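Long-range contact in hypothetical protein Atu0636 (Agrobacterium tumefaciens, PDB 2OZV), which is of unknown function but is predicted to be an O-methyltransferase, probably transferring a methyl group to an oxygen of its substrate: residues Arg36-Ala41 and Glu59-Thr64. Sequence-based numbering, arbitrary orientation. Where two conformers were deposited one is given.
Sequences RACRIA and EKAEVT
I40 N binds E62 O, at 2.9 Å, between two neighbouring parallel strands, 38-42 and 61-67, the first and last elements of a beta-alpha-beta crossover whose helix is 49-57. In register, R39 faces E62 and I40 faces V63. The backbone bonds between the strands use every second residue of 38-42, C38 and I40: C38 O accepts E62 N, and I40 O takes T64 N at 2.8 Å, the straightest of the three (N-H...O 169°). CA-H...O contacts fill in between, as from R39 CA to E62 O at 3.4 Å. At the strand entrance K60 CB comes 3.6 Å from R36 O, before the lysine chain leads away. On the face of R39 and E62, the two side chains run side by side in the same direction; in one of two modelled conformers E62 OE1 lies near R39 CG, while R39 NE is hydrogen-bonded to H115 O. Strand 116-121 flanks 38-42, and strand 92-96 flanks 61-67; this order, 92-96, 61-67, 38-42, 116-121, with a possible GxGxxA pattern just after strand 38-42, is consistent with the Rossmann-like fold of methyltransferases. Helix 49-57 packs over the buried face carrying C38, I40, A61 and V63, with V54 on I40 and A55 on V63. Beneath it V63 CG2 lies 4.2 Å from I40 CB, and the I40 side chain reaches back across the register: CG1 stands beside the backbone N (chi1 -62°), which carries CD1 to within 3.5 Å of A61 CB.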
ATOM      1  N   ARG B  36      21.611 -19.171   8.154  1.00 56.90           N
ATOM      2  CA  ARG B  36      23.046 -18.993   8.452  1.00 56.92           C
ATOM      3  C   ARG B  36      23.266 -18.505   9.861  1.00 56.20           C
ATOM      4  O   ARG B  36      22.336 -18.020  10.525  1.00 55.56           O
ATOM      5  CB  ARG B  36      23.696 -17.931   7.556  1.00 58.05           C
ATOM      6  CG  ARG B  36      23.486 -18.030   6.051  1.00 57.90           C
ATOM      7  CD  ARG B  36      23.918 -16.692   5.392  1.00 58.69           C
ATOM      8  NE  ARG B  36      23.015 -15.576   5.719  1.00 63.05           N
ATOM      9  CZ  ARG B  36      23.220 -14.299   5.385  1.00 63.60           C
ATOM     10  NH1 ARG B  36      24.314 -13.932   4.719  1.00 62.77           N
ATOM     11  NH2 ARG B  36      22.321 -13.378   5.721  1.00 62.91           N
ATOM     12  N   ALA B  37      24.512 -18.596  10.317  1.00 54.57           N
ATOM     13  CA  ALA B  37      24.935 -17.778  11.417  1.00 53.86           C
ATOM     14  C   ALA B  37      24.754 -16.386  10.843  1.00 53.80           C
ATOM     15  O   ALA B  37      25.170 -16.099   9.700  1.00 54.58           O
ATOM     16  CB  ALA B  37      26.386 -18.040  11.805  1.00 54.57           C
ATOM     17  N   CYS B  38      24.034 -15.561  11.575  1.00 50.58           N
ATOM     18  CA  CYS B  38      23.755 -14.218  11.085  1.00 49.71           C
ATOM     19  C   CYS B  38      23.632 -13.334  12.283  1.00 48.20           C
ATOM     20  O   CYS B  38      23.426 -13.817  13.410  1.00 48.80           O
ATOM     21  CB  CYS B  38      22.490 -14.158  10.221  1.00 49.91           C
ATOM     22  SG  CYS B  38      21.005 -14.723  11.055  1.00 52.19           S
ATOM     23  N   ARG B  39      23.787 -12.040  12.038  1.00 45.69           N
ATOM     24  CA  ARG B  39      23.763 -11.044  13.076  1.00 45.32           C
ATOM     25  C   ARG B  39      22.546 -10.180  12.830  1.00 45.35           C
ATOM     26  O   ARG B  39      22.350  -9.683  11.711  1.00 45.21           O
ATOM     27  CB  ARG B  39      25.044 -10.215  13.052  1.00 45.01           C
ATOM     28  CG  ARG B  39      26.334 -11.060  13.395  1.00 44.38           C
ATOM     29  CD  ARG B  39      27.554 -10.201  13.492  1.00 46.08           C
ATOM     30  NE  ARG B  39      27.904  -9.527  12.232  1.00 46.12           N
ATOM     31  CZ  ARG B  39      28.896  -9.892  11.419  1.00 46.85           C
ATOM     32  NH1 ARG B  39      29.656 -10.954  11.698  1.00 49.73           N
ATOM     33  NH2 ARG B  39      29.146  -9.189  10.323  1.00 45.35           N
ATOM     34  N   ILE B  40      21.732 -10.024  13.867  1.00 45.07           N
ATOM     35  CA  ILE B  40      20.455  -9.313  13.736  1.00 45.27           C
ATOM     36  C   ILE B  40      20.391  -8.182  14.743  1.00 45.05           C
ATOM     37  O   ILE B  40      20.654  -8.400  15.924  1.00 45.48           O
ATOM     38  CB  ILE B  40      19.281 -10.282  13.975  1.00 46.39           C
ATOM     39  CG1 ILE B  40      19.290 -11.404  12.919  1.00 50.68           C
ATOM     40  CG2 ILE B  40      17.930  -9.480  13.941  1.00 47.70           C
ATOM     41  CD1 ILE B  40      18.754 -12.662  13.432  1.00 55.08           C
ATOM     42  N   ALA B  41      20.041  -6.977  14.289  1.00 44.18           N
ATOM     43  CA  ALA B  41      19.795  -5.849  15.193  1.00 44.85           C
ATOM     44  C   ALA B  41      18.296  -5.616  15.318  1.00 45.61           C
ATOM     45  O   ALA B  41      17.595  -5.578  14.297  1.00 46.30           O
ATOM     46  CB  ALA B  41      20.479  -4.568  14.682  1.00 45.40           C
ATOM     47  N   GLU B  59      18.566 -20.945  15.794  1.00 47.46           N
ATOM     48  CA  GLU B  59      19.607 -21.285  16.755  1.00 48.29           C
ATOM     49  C   GLU B  59      20.949 -20.624  16.468  1.00 47.82           C
ATOM     50  O   GLU B  59      21.736 -20.424  17.379  1.00 47.78           O
ATOM     51  CB  GLU B  59      19.745 -22.814  16.905  1.00 49.66           C
ATOM     52  CG  GLU B  59      18.612 -23.349  17.764  1.00 55.67           C
ATOM     53  CD  GLU B  59      18.566 -24.856  17.835  1.00 62.32           C
ATOM     54  OE1 GLU B  59      18.150 -25.489  16.833  1.00 66.80           O
ATOM     55  OE2 GLU B  59      18.927 -25.401  18.898  1.00 65.05           O
ATOM     56  N   LYS B  60      21.184 -20.295  15.203  1.00 47.48           N
ATOM     57  CA  LYS B  60      22.442 -19.718  14.763  1.00 49.31           C
ATOM     58  C   LYS B  60      22.447 -18.177  14.768  1.00 48.65           C
ATOM     59  O   LYS B  60      23.462 -17.564  14.436  1.00 50.28           O
ATOM     60  CB  LYS B  60      22.780 -20.217  13.349  1.00 48.70           C
ATOM     61  CG  LYS B  60      23.092 -21.718  13.251  1.00 50.31           C
ATOM     62  CD  LYS B  60      23.593 -22.042  11.836  1.00 51.71           C
ATOM     63  CE  LYS B  60      24.311 -23.361  11.800  1.00 59.00           C
ATOM     64  NZ  LYS B  60      23.383 -24.458  11.402  1.00 61.66           N
ATOM     65  N   ALA B  61      21.323 -17.556  15.115  1.00 47.47           N
ATOM     66  CA  ALA B  61      21.255 -16.107  15.086  1.00 46.30           C
ATOM     67  C   ALA B  61      21.915 -15.488  16.309  1.00 46.68           C
ATOM     68  O   ALA B  61      21.798 -15.995  17.418  1.00 46.31           O
ATOM     69  CB  ALA B  61      19.795 -15.646  15.023  1.00 46.20           C
ATOM     70  N   GLU B  62      22.542 -14.344  16.105  0.50 46.21           N
ATOM     71  CA  GLU B  62      23.181 -13.626  17.178  0.50 47.32           C
ATOM     72  C   GLU B  62      22.486 -12.286  17.176  0.50 47.16           C
ATOM     73  O   GLU B  62      22.562 -11.545  16.204  0.50 47.30           O
ATOM     74  CB  GLU B  62      24.660 -13.515  16.859  0.50 47.48           C
ATOM     75  CG  GLU B  62      25.484 -12.600  17.694  0.50 48.11           C
ATOM     76  CD  GLU B  62      26.972 -12.700  17.319  0.50 48.35           C
ATOM     77  OE1 GLU B  62      27.318 -12.825  16.124  0.50 53.74           O
ATOM     78  OE2 GLU B  62      27.803 -12.650  18.207  0.50 48.25           O
ATOM     79  N   VAL B  63      21.769 -12.003  18.258  1.00 47.07           N
ATOM     80  CA  VAL B  63      20.862 -10.840  18.290  1.00 46.41           C
ATOM     81  C   VAL B  63      21.367  -9.714  19.175  1.00 46.71           C
ATOM     82  O   VAL B  63      21.816  -9.974  20.295  1.00 46.32           O
ATOM     83  CB  VAL B  63      19.414 -11.250  18.694  1.00 47.94           C
ATOM     84  CG1 VAL B  63      18.466 -10.024  18.812  1.00 46.92           C
ATOM     85  CG2 VAL B  63      18.879 -12.288  17.689  1.00 47.75           C
ATOM     86  N   THR B  64      21.272  -8.473  18.679  1.00 45.22           N
ATOM     87  CA  THR B  64      21.588  -7.304  19.480  1.00 45.46           C
ATOM     88  C   THR B  64      20.318  -6.486  19.617  1.00 45.35           C
ATOM     89  O   THR B  64      19.742  -6.073  18.600  1.00 46.68           O
ATOM     90  CB  THR B  64      22.708  -6.446  18.852  1.00 45.21           C
ATOM     91  OG1 THR B  64      23.857  -7.267  18.670  1.00 46.01           O
ATOM     92  CG2 THR B  64      23.130  -5.276  19.772  1.00 47.72           C
TER